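Local coordinates for conserved hypothetical protein (Sulfolobus solfataricus, PDB 2FNA) that binds ADP and magnesium and is probably an archaeal AAA+ ATPase whose cellular role is not defined, at residues A146-V150 / L182-Y186; E277-F281 / Q331-W337. All blocks are in the same frame, centred on the assembly; numbering follows the deposited sequence.

Contact 1: A146-V150 / L182-Y186; sequences AQELV and LLYDY
Gln147 lies against Leu182 and Leu183 of helix 180-186, and this is where the two backbones come closest: Gln147 CA is 4.5 Å from Leu183 CA. The CB of Gln147 reaches within 3.6 Å of the backbone N of Leu183, so the backbones approach with little more than this CB between them. Its CG sits between the backbone N and the carbonyl carbon (chi1 82°), and the chain then bends at chi2, so that CG meets Leu182 CD2 at 3.7 Å while the amide turns away to hydrogen-bond through NE2 with Glu145 and Glu179. Ala146 CB touches Leu183 CD1 at 4.0 Å. Ala146, Gln147, Leu149 and Leu183 make up the buried part of the contact.

Val150, Leu182 and Tyr186 are only partly exposed but form its more open side, where Val150 CG2 stands a looser 4.2 Å from Leu182 CG. Tyr186 joins the two parts: its side chain, with CG anti to the backbone N (chi1 171°), runs out across the 3-10 turn. Leu149 CB approaches the ring obliquely, 3.6 Å from Tyr186 CE1, and Leu149 CD1 lies 3.5 Å from Tyr186 OH. Ala146 O stands over one face, displaced toward the rim. Val150 runs past the tyrosine in the opposite direction, its CG2 3.8 Å from Tyr186 CB. No hydrogen bond crosses the interface, so apolar and van der Waals packing carries it.

The 3-10 turn follows strand 139-144 of the central parallel sheet, and a backbone hydrogen bond joins Ala146 to Ser176 on the adjacent strand 171-177. Helix 180-186 comes shortly after that second strand, and Leu183 also packs on Leu36 of strand 32-37, placing the contact beside three neighbouring strands of the P-loop NTPase core.

Contact 2: E277-F281 / Q331-W337; sequences EFENF and QLTKHSW
Phe278 turns its edge to the indole of Trp337 in a T-shaped pair: the planes stand at 82°, and Phe278 CD1 lies over the centre of the indole face, 3.7 Å from Trp337 CE2. Trp337 in turn presents its own edge to the face of Phe281, with planes at 63° and Trp337 CD1 over that face, 4.0 Å from Phe281 CD1. A chi1 of 175° swings the Phe281 ring off its helix, opposite its own N, and across to the end of the other helix, where its edge is directed at the face of His335; Phe281 CE1 lies 3.7 Å from His335 CG. Leu332 CD2 fills the angle between the two phenylalanines, 3.8 Å from Phe281 CZ and 4.0 Å from Phe278 CE1. The indole edge also meets the backbone, Trp337 CZ2 being 3.5 Å from Glu277 O. A Schellman motif with Ser336 as C' residue ends the helix and brings Trp337 back toward this cluster.

Helix 259-282 thus packs against the C-terminal end of helix 322-334, which belongs to the predicted winged helix-turn-helix region. Helix 289-299 adds Tyr292 edge-to-face with Phe281 and Met296 beside Phe278, while strand 338-340 follows directly after Trp337.

In the fold
From the N terminus, contact 1 comes first: the 3-10 turn after strand 139-144 meets helix 180-186, closing a loop that includes helix 158-167 and strand 171-177. Contact 2 follows in series, joining helix 259-282 to the end of helix 322-334 across a mainly helical excursion without strands; the two loops neither nest nor cross. They nevertheless touch, with about 13 Å between centres. Asp185 OD2 forms a 2.7 Å salt bridge with Lys334 NZ, and Leu182 CD2 packs 3.6 Å from His335 CE1. Glu179 hydrogen-bonds with Gln147 NE2 through OE1 and with His335 ND1 through OE2. Together these links join the nucleotide-binding core to the predicted winged-helix region.

Contact 1: A146-V150 / L182-Y186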
ATOM      1  N   ALA A 146       0.743  -6.067   1.222  1.00 33.86           N
ATOM      2  CA  ALA A 146       1.240  -7.387   1.563  1.00 31.85           C
ATOM      3  C   ALA A 146       2.309  -7.386   2.640  1.00 31.68           C
ATOM      4  O   ALA A 146       2.411  -8.362   3.374  1.00 33.07           O
ATOM      5  CB  ALA A 146       1.774  -8.090   0.297  1.00 31.48           C
ATOM      6  N   GLN A 147       3.109  -6.307   2.725  1.00 32.88           N
ATOM      7  CA  GLN A 147       4.121  -6.166   3.767  1.00 32.78           C
ATOM      8  C   GLN A 147       3.537  -6.264   5.214  1.00 34.40           C
ATOM      9  O   GLN A 147       4.258  -6.530   6.138  1.00 35.12           O
ATOM     10  CB  GLN A 147       4.969  -4.883   3.592  1.00 31.58           C
ATOM     11  CG  GLN A 147       4.385  -3.549   4.127  1.00 30.84           C
ATOM     12  CD  GLN A 147       3.262  -2.980   3.274  1.00 33.05           C
ATOM     13  OE1 GLN A 147       2.839  -3.580   2.289  1.00 36.33           O
ATOM     14  NE2 GLN A 147       2.793  -1.825   3.642  1.00 33.42           N
ATOM     15  N   GLU A 148       2.231  -6.037   5.381  1.00 35.64           N
ATOM     16  CA  GLU A 148       1.544  -6.266   6.644  1.00 33.58           C
ATOM     17  C   GLU A 148       1.689  -7.719   7.156  1.00 34.38           C
ATOM     18  O   GLU A 148       1.599  -7.977   8.341  1.00 30.98           O
ATOM     19  CB  GLU A 148       0.050  -5.933   6.483  1.00 35.43           C
ATOM     20  CG  GLU A 148      -0.249  -4.434   6.354  1.00 38.15           C
ATOM     21  CD  GLU A 148       0.020  -3.633   7.634  1.00 43.69           C
ATOM     22  OE1 GLU A 148      -0.185  -4.159   8.754  1.00 45.73           O
ATOM     23  OE2 GLU A 148       0.445  -2.465   7.508  1.00 41.30           O
ATOM     24  N   LEU A 149       1.867  -8.658   6.240  1.00 33.27           N
ATOM     25  CA  LEU A 149       2.029 -10.089   6.555  1.00 32.92           C
ATOM     26  C   LEU A 149       3.304 -10.411   7.295  1.00 29.79           C
ATOM     27  O   LEU A 149       3.469 -11.509   7.824  1.00 30.08           O
ATOM     28  CB  LEU A 149       1.979 -10.896   5.268  1.00 32.03           C
ATOM     29  CG  LEU A 149       0.644 -10.885   4.519  1.00 36.98           C
ATOM     30  CD1 LEU A 149       0.801 -11.612   3.206  1.00 35.61           C
ATOM     31  CD2 LEU A 149      -0.447 -11.548   5.325  1.00 39.64           C
ATOM     32  N   VAL A 150       4.222  -9.461   7.339  1.00 30.23           N
ATOM     33  CA  VAL A 150       5.358  -9.554   8.241  1.00 29.87           C
ATOM     34  C   VAL A 150       4.890  -9.784   9.686  1.00 33.16           C
ATOM     35  O   VAL A 150       5.530 -10.496  10.480  1.00 30.32           O
ATOM     36  CB  VAL A 150       6.165  -8.232   8.242  1.00 30.58           C
ATOM     37  CG1 VAL A 150       7.156  -8.231   9.358  1.00 36.70           C
ATOM     38  CG2 VAL A 150       6.883  -8.030   6.921  1.00 35.96           C
ATOM     39  N   LEU A 182      10.051  -2.650   3.166  1.00 30.02           N
ATOM     40  CA  LEU A 182       9.460  -3.670   4.019  1.00 32.26           C
ATOM     41  C   LEU A 182       8.827  -4.765   3.180  1.00 33.84           C
ATOM     42  O   LEU A 182       8.902  -5.930   3.547  1.00 32.69           O
ATOM     43  CB  LEU A 182       8.449  -3.073   5.026  1.00 32.56           C
ATOM     44  CG  LEU A 182       7.971  -4.049   6.120  1.00 36.84           C
ATOM     45  CD1 LEU A 182       9.130  -4.391   7.064  1.00 43.04           C
ATOM     46  CD2 LEU A 182       6.781  -3.499   6.926  1.00 35.54           C
ATOM     47  N   LEU A 183       8.228  -4.387   2.049  1.00 34.07           N
ATOM     48  CA  LEU A 183       7.675  -5.372   1.082  1.00 31.59           C
ATOM     49  C   LEU A 183       8.742  -6.307   0.510  1.00 29.99           C
ATOM     50  O   LEU A 183       8.579  -7.534   0.499  1.00 28.88           O
ATOM     51  CB  LEU A 183       6.960  -4.676  -0.057  1.00 33.74           C
ATOM     52  CG  LEU A 183       6.322  -5.618  -1.129  1.00 35.17           C
ATOM     53  CD1 LEU A 183       5.372  -6.632  -0.477  1.00 37.71           C
ATOM     54  CD2 LEU A 183       5.589  -4.871  -2.224  1.00 34.96           C
ATOM     55  N   TYR A 184       9.859  -5.733   0.058  1.00 30.36           N
ATOM     56  CA  TYR A 184      10.987  -6.559  -0.388  1.00 30.22           C
ATOM     57  C   TYR A 184      11.551  -7.475   0.719  1.00 29.73           C
ATOM     58  O   TYR A 184      11.868  -8.641   0.464  1.00 28.53           O
ATOM     59  CB  TYR A 184      12.069  -5.685  -1.050  1.00 29.93           C
ATOM     60  CG  TYR A 184      11.711  -5.283  -2.478  1.00 30.26           C
ATOM     61  CD1 TYR A 184      10.889  -4.192  -2.748  1.00 35.37           C
ATOM     62  CD2 TYR A 184      12.207  -5.999  -3.564  1.00 39.60           C
ATOM     63  CE1 TYR A 184      10.562  -3.835  -4.070  1.00 37.28           C
ATOM     64  CE2 TYR A 184      11.887  -5.650  -4.863  1.00 39.83           C
ATOM     65  CZ  TYR A 184      11.062  -4.572  -5.110  1.00 34.46           C
ATOM     66  OH  TYR A 184      10.805  -4.225  -6.421  1.00 36.29           O
ATOM     67  N   ASP A 185      11.699  -6.940   1.934  1.00 29.36           N
ATOM     68  CA  ASP A 185      12.129  -7.704   3.089  1.00 26.22           C
ATOM     69  C   ASP A 185      11.156  -8.849   3.362  1.00 28.77           C
ATOM     70  O   ASP A 185      11.572  -9.972   3.645  1.00 30.79           O
ATOM     71  CB  ASP A 185      12.178  -6.828   4.336  1.00 26.14           C
ATOM     72  CG  ASP A 185      13.318  -5.866   4.301  1.00 33.40           C
ATOM     73  OD1 ASP A 185      14.055  -5.897   3.309  1.00 39.50           O
ATOM     74  OD2 ASP A 185      13.466  -5.073   5.251  1.00 35.43           O
ATOM     75  N   TYR A 186       9.867  -8.561   3.276  1.00 28.94           N
ATOM     76  CA  TYR A 186       8.844  -9.612   3.478  1.00 28.19           C
ATOM     77  C   TYR A 186       9.025 -10.837   2.541  1.00 28.05           C
ATOM     78  O   TYR A 186       8.889 -11.986   2.960  1.00 30.62           O
ATOM     79  CB  TYR A 186       7.435  -9.049   3.335  1.00 28.80           C
ATOM     80  CG  TYR A 186       6.429 -10.177   3.335  1.00 25.38           C
ATOM     81  CD1 TYR A 186       6.203 -10.921   4.488  1.00 30.76           C
ATOM     82  CD2 TYR A 186       5.826 -10.578   2.176  1.00 27.41           C
ATOM     83  CE1 TYR A 186       5.331 -12.007   4.489  1.00 30.31           C
ATOM     84  CE2 TYR A 186       4.962 -11.640   2.166  1.00 28.78           C
ATOM     85  CZ  TYR A 186       4.737 -12.367   3.329  1.00 29.79           C
ATOM     86  OH  TYR A 186       3.838 -13.433   3.287  1.00 31.26           O
TER

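Contact 2: E277-F281 / Q331-W337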
ATOM      1  N   GLU A 277      -0.837   7.757  11.255  1.00 35.68           N
ATOM      2  CA  GLU A 277       0.026   6.773  10.603  1.00 36.10           C
ATOM      3  C   GLU A 277       1.413   6.706  11.267  1.00 35.26           C
ATOM      4  O   GLU A 277       2.049   5.648  11.310  1.00 35.90           O
ATOM      5  CB  GLU A 277       0.149   7.118   9.119  1.00 33.05           C
ATOM      6  CG  GLU A 277      -1.150   6.818   8.362  1.00 36.16           C
ATOM      7  CD  GLU A 277      -1.156   7.297   6.943  1.00 33.13           C
ATOM      8  OE1 GLU A 277      -0.236   8.042   6.531  1.00 35.94           O
ATOM      9  OE2 GLU A 277      -2.112   6.941   6.226  1.00 41.58           O
ATOM     10  N   PHE A 278       1.906   7.821  11.776  1.00 33.72           N
ATOM     11  CA  PHE A 278       3.151   7.747  12.504  1.00 34.13           C
ATOM     12  C   PHE A 278       2.972   6.981  13.808  1.00 36.86           C
ATOM     13  O   PHE A 278       3.876   6.290  14.240  1.00 38.11           O
ATOM     14  CB  PHE A 278       3.725   9.121  12.774  1.00 35.32           C
ATOM     15  CG  PHE A 278       5.201   9.103  13.024  1.00 35.88           C
ATOM     16  CD1 PHE A 278       6.064   8.648  12.032  1.00 38.60           C
ATOM     17  CD2 PHE A 278       5.734   9.526  14.225  1.00 41.34           C
ATOM     18  CE1 PHE A 278       7.416   8.630  12.224  1.00 39.33           C
ATOM     19  CE2 PHE A 278       7.097   9.511  14.416  1.00 39.95           C
ATOM     20  CZ  PHE A 278       7.936   9.058  13.395  1.00 32.77           C
ATOM     21  N   GLU A 279       1.810   7.112  14.437  1.00 40.91           N
ATOM     22  CA  GLU A 279       1.498   6.339  15.653  1.00 39.92           C
ATOM     23  C   GLU A 279       1.469   4.853  15.353  1.00 38.85           C
ATOM     24  O   GLU A 279       1.965   4.079  16.149  1.00 39.35           O
ATOM     25  CB  GLU A 279       0.163   6.755  16.268  1.00 39.83           C
ATOM     26  CG  GLU A 279       0.201   8.098  16.944  1.00 41.15           C
ATOM     27  CD  GLU A 279       1.267   8.144  18.008  1.00 43.41           C
ATOM     28  OE1 GLU A 279       1.244   7.252  18.890  1.00 45.94           O
ATOM     29  OE2 GLU A 279       2.152   9.032  17.930  1.00 37.04           O
ATOM     30  N   ASN A 280       0.902   4.457  14.215  1.00 38.12           N
ATOM     31  CA  ASN A 280       1.009   3.070  13.755  1.00 39.38           C
ATOM     32  C   ASN A 280       2.462   2.616  13.599  1.00 40.02           C
ATOM     33  O   ASN A 280       2.814   1.512  14.016  1.00 40.27           O
ATOM     34  CB  ASN A 280       0.310   2.837  12.428  1.00 40.45           C
ATOM     35  CG  ASN A 280      -1.167   3.016  12.504  1.00 39.90           C
ATOM     36  OD1 ASN A 280      -1.746   2.999  13.573  1.00 38.69           O
ATOM     37  ND2 ASN A 280      -1.791   3.164  11.355  1.00 36.27           N
ATOM     38  N   PHE A 281       3.293   3.462  12.995  1.00 38.16           N
ATOM     39  CA  PHE A 281       4.726   3.197  12.932  1.00 38.56           C
ATOM     40  C   PHE A 281       5.371   3.023  14.304  1.00 39.29           C
ATOM     41  O   PHE A 281       6.235   2.184  14.460  1.00 40.92           O
ATOM     42  CB  PHE A 281       5.462   4.296  12.143  1.00 37.85           C
ATOM     43  CG  PHE A 281       6.972   4.144  12.149  1.00 35.68           C
ATOM     44  CD1 PHE A 281       7.605   3.266  11.274  1.00 34.46           C
ATOM     45  CD2 PHE A 281       7.753   4.857  13.053  1.00 36.70           C
ATOM     46  CE1 PHE A 281       8.998   3.111  11.299  1.00 35.19           C
ATOM     47  CE2 PHE A 281       9.119   4.702  13.083  1.00 30.16           C
ATOM     48  CZ  PHE A 281       9.753   3.837  12.212  1.00 30.04           C
ATOM     49  N   GLN A 331      14.962   2.142   9.740  1.00 35.18           N
ATOM     50  CA  GLN A 331      13.570   1.810   9.933  1.00 36.86           C
ATOM     51  C   GLN A 331      12.663   2.827   9.200  1.00 36.06           C
ATOM     52  O   GLN A 331      11.720   2.443   8.495  1.00 37.06           O
ATOM     53  CB  GLN A 331      13.247   1.729  11.429  1.00 37.38           C
ATOM     54  CG  GLN A 331      13.826   0.498  12.116  1.00 38.84           C
ATOM     55  CD  GLN A 331      13.340  -0.794  11.465  1.00 42.17           C
ATOM     56  OE1 GLN A 331      12.168  -1.141  11.560  1.00 38.25           O
ATOM     57  NE2 GLN A 331      14.238  -1.492  10.784  1.00 40.64           N
ATOM     58  N   LEU A 332      12.969   4.108   9.363  1.00 36.10           N
ATOM     59  CA  LEU A 332      12.201   5.203   8.740  1.00 36.76           C
ATOM     60  C   LEU A 332      12.231   5.078   7.222  1.00 37.11           C
ATOM     61  O   LEU A 332      11.190   5.239   6.534  1.00 39.11           O
ATOM     62  CB  LEU A 332      12.762   6.573   9.203  1.00 34.34           C
ATOM     63  CG  LEU A 332      12.393   6.973  10.643  1.00 34.92           C
ATOM     64  CD1 LEU A 332      13.144   8.203  11.117  1.00 33.04           C
ATOM     65  CD2 LEU A 332      10.892   7.212  10.757  1.00 36.85           C
ATOM     66  N   THR A 333      13.408   4.759   6.686  1.00 35.75           N
ATOM     67  CA  THR A 333      13.556   4.559   5.235  1.00 35.43           C
ATOM     68  C   THR A 333      12.786   3.327   4.740  1.00 36.65           C
ATOM     69  O   THR A 333      12.146   3.370   3.673  1.00 35.42           O
ATOM     70  CB  THR A 333      15.026   4.439   4.838  1.00 37.11           C
ATOM     71  OG1 THR A 333      15.731   5.600   5.278  1.00 39.51           O
ATOM     72  CG2 THR A 333      15.182   4.335   3.360  1.00 38.07           C
ATOM     73  N   LYS A 334      12.849   2.231   5.501  1.00 36.02           N
ATOM     74  CA  LYS A 334      12.161   0.984   5.111  1.00 36.54           C
ATOM     75  C   LYS A 334      10.653   1.165   5.094  1.00 33.19           C
ATOM     76  O   LYS A 334       9.968   0.513   4.328  1.00 33.67           O
ATOM     77  CB  LYS A 334      12.472  -0.158   6.086  1.00 37.40           C
ATOM     78  CG  LYS A 334      13.911  -0.617   6.095  1.00 52.74           C
ATOM     79  CD  LYS A 334      14.127  -1.865   5.252  1.00 59.82           C
ATOM     80  CE  LYS A 334      15.214  -2.727   5.865  1.00 53.65           C
ATOM     81  NZ  LYS A 334      15.710  -3.689   4.855  1.00 60.19           N
ATOM     82  N   HIS A 335      10.150   2.002   6.001  1.00 33.66           N
ATOM     83  CA  HIS A 335       8.737   2.243   6.158  1.00 33.01           C
ATOM     84  C   HIS A 335       8.294   3.502   5.350  1.00 33.88           C
ATOM     85  O   HIS A 335       7.119   3.873   5.354  1.00 36.69           O
ATOM     86  CB  HIS A 335       8.353   2.313   7.647  1.00 33.62           C
ATOM     87  CG  HIS A 335       8.457   0.996   8.360  1.00 38.99           C
ATOM     88  ND1 HIS A 335       7.360   0.189   8.601  1.00 38.10           N
ATOM     89  CD2 HIS A 335       9.529   0.334   8.863  1.00 38.24           C
ATOM     90  CE1 HIS A 335       7.753  -0.904   9.229  1.00 37.90           C
ATOM     91  NE2 HIS A 335       9.060  -0.843   9.393  1.00 42.91           N
ATOM     92  N   SER A 336       9.223   4.063   4.577  1.00 32.87           N
ATOM     93  CA  SER A 336       8.940   5.110   3.576  1.00 32.63           C
ATOM     94  C   SER A 336       8.539   6.461   4.197  1.00 34.24           C
ATOM     95  O   SER A 336       7.828   7.266   3.576  1.00 36.95           O
ATOM     96  CB  SER A 336       7.916   4.610   2.570  1.00 35.60           C
ATOM     97  OG  SER A 336       8.509   3.640   1.724  1.00 34.07           O
ATOM     98  N   TRP A 337       9.078   6.753   5.382  1.00 34.16           N
ATOM     99  CA  TRP A 337       8.835   8.052   6.028  1.00 35.29           C
ATOM    100  C   TRP A 337       9.780   9.083   5.474  1.00 35.06           C
ATOM    101  O   TRP A 337       9.387  10.249   5.246  1.00 31.96           O
ATOM    102  CB  TRP A 337       8.957   7.950   7.553  1.00 34.61           C
ATOM    103  CG  TRP A 337       7.784   7.304   8.076  1.00 40.23           C
ATOM    104  CD1 TRP A 337       7.631   5.984   8.373  1.00 39.36           C
ATOM    105  CD2 TRP A 337       6.519   7.917   8.285  1.00 40.40           C
ATOM    106  NE1 TRP A 337       6.355   5.748   8.801  1.00 40.35           N
ATOM    107  CE2 TRP A 337       5.643   6.917   8.741  1.00 40.79           C
ATOM    108  CE3 TRP A 337       6.043   9.224   8.149  1.00 40.84           C
ATOM    109  CZ2 TRP A 337       4.317   7.184   9.058  1.00 40.94           C
ATOM    110  CZ3 TRP A 337       4.736   9.485   8.455  1.00 38.56           C
ATOM    111  CH2 TRP A 337       3.880   8.481   8.902  1.00 41.72           C
TER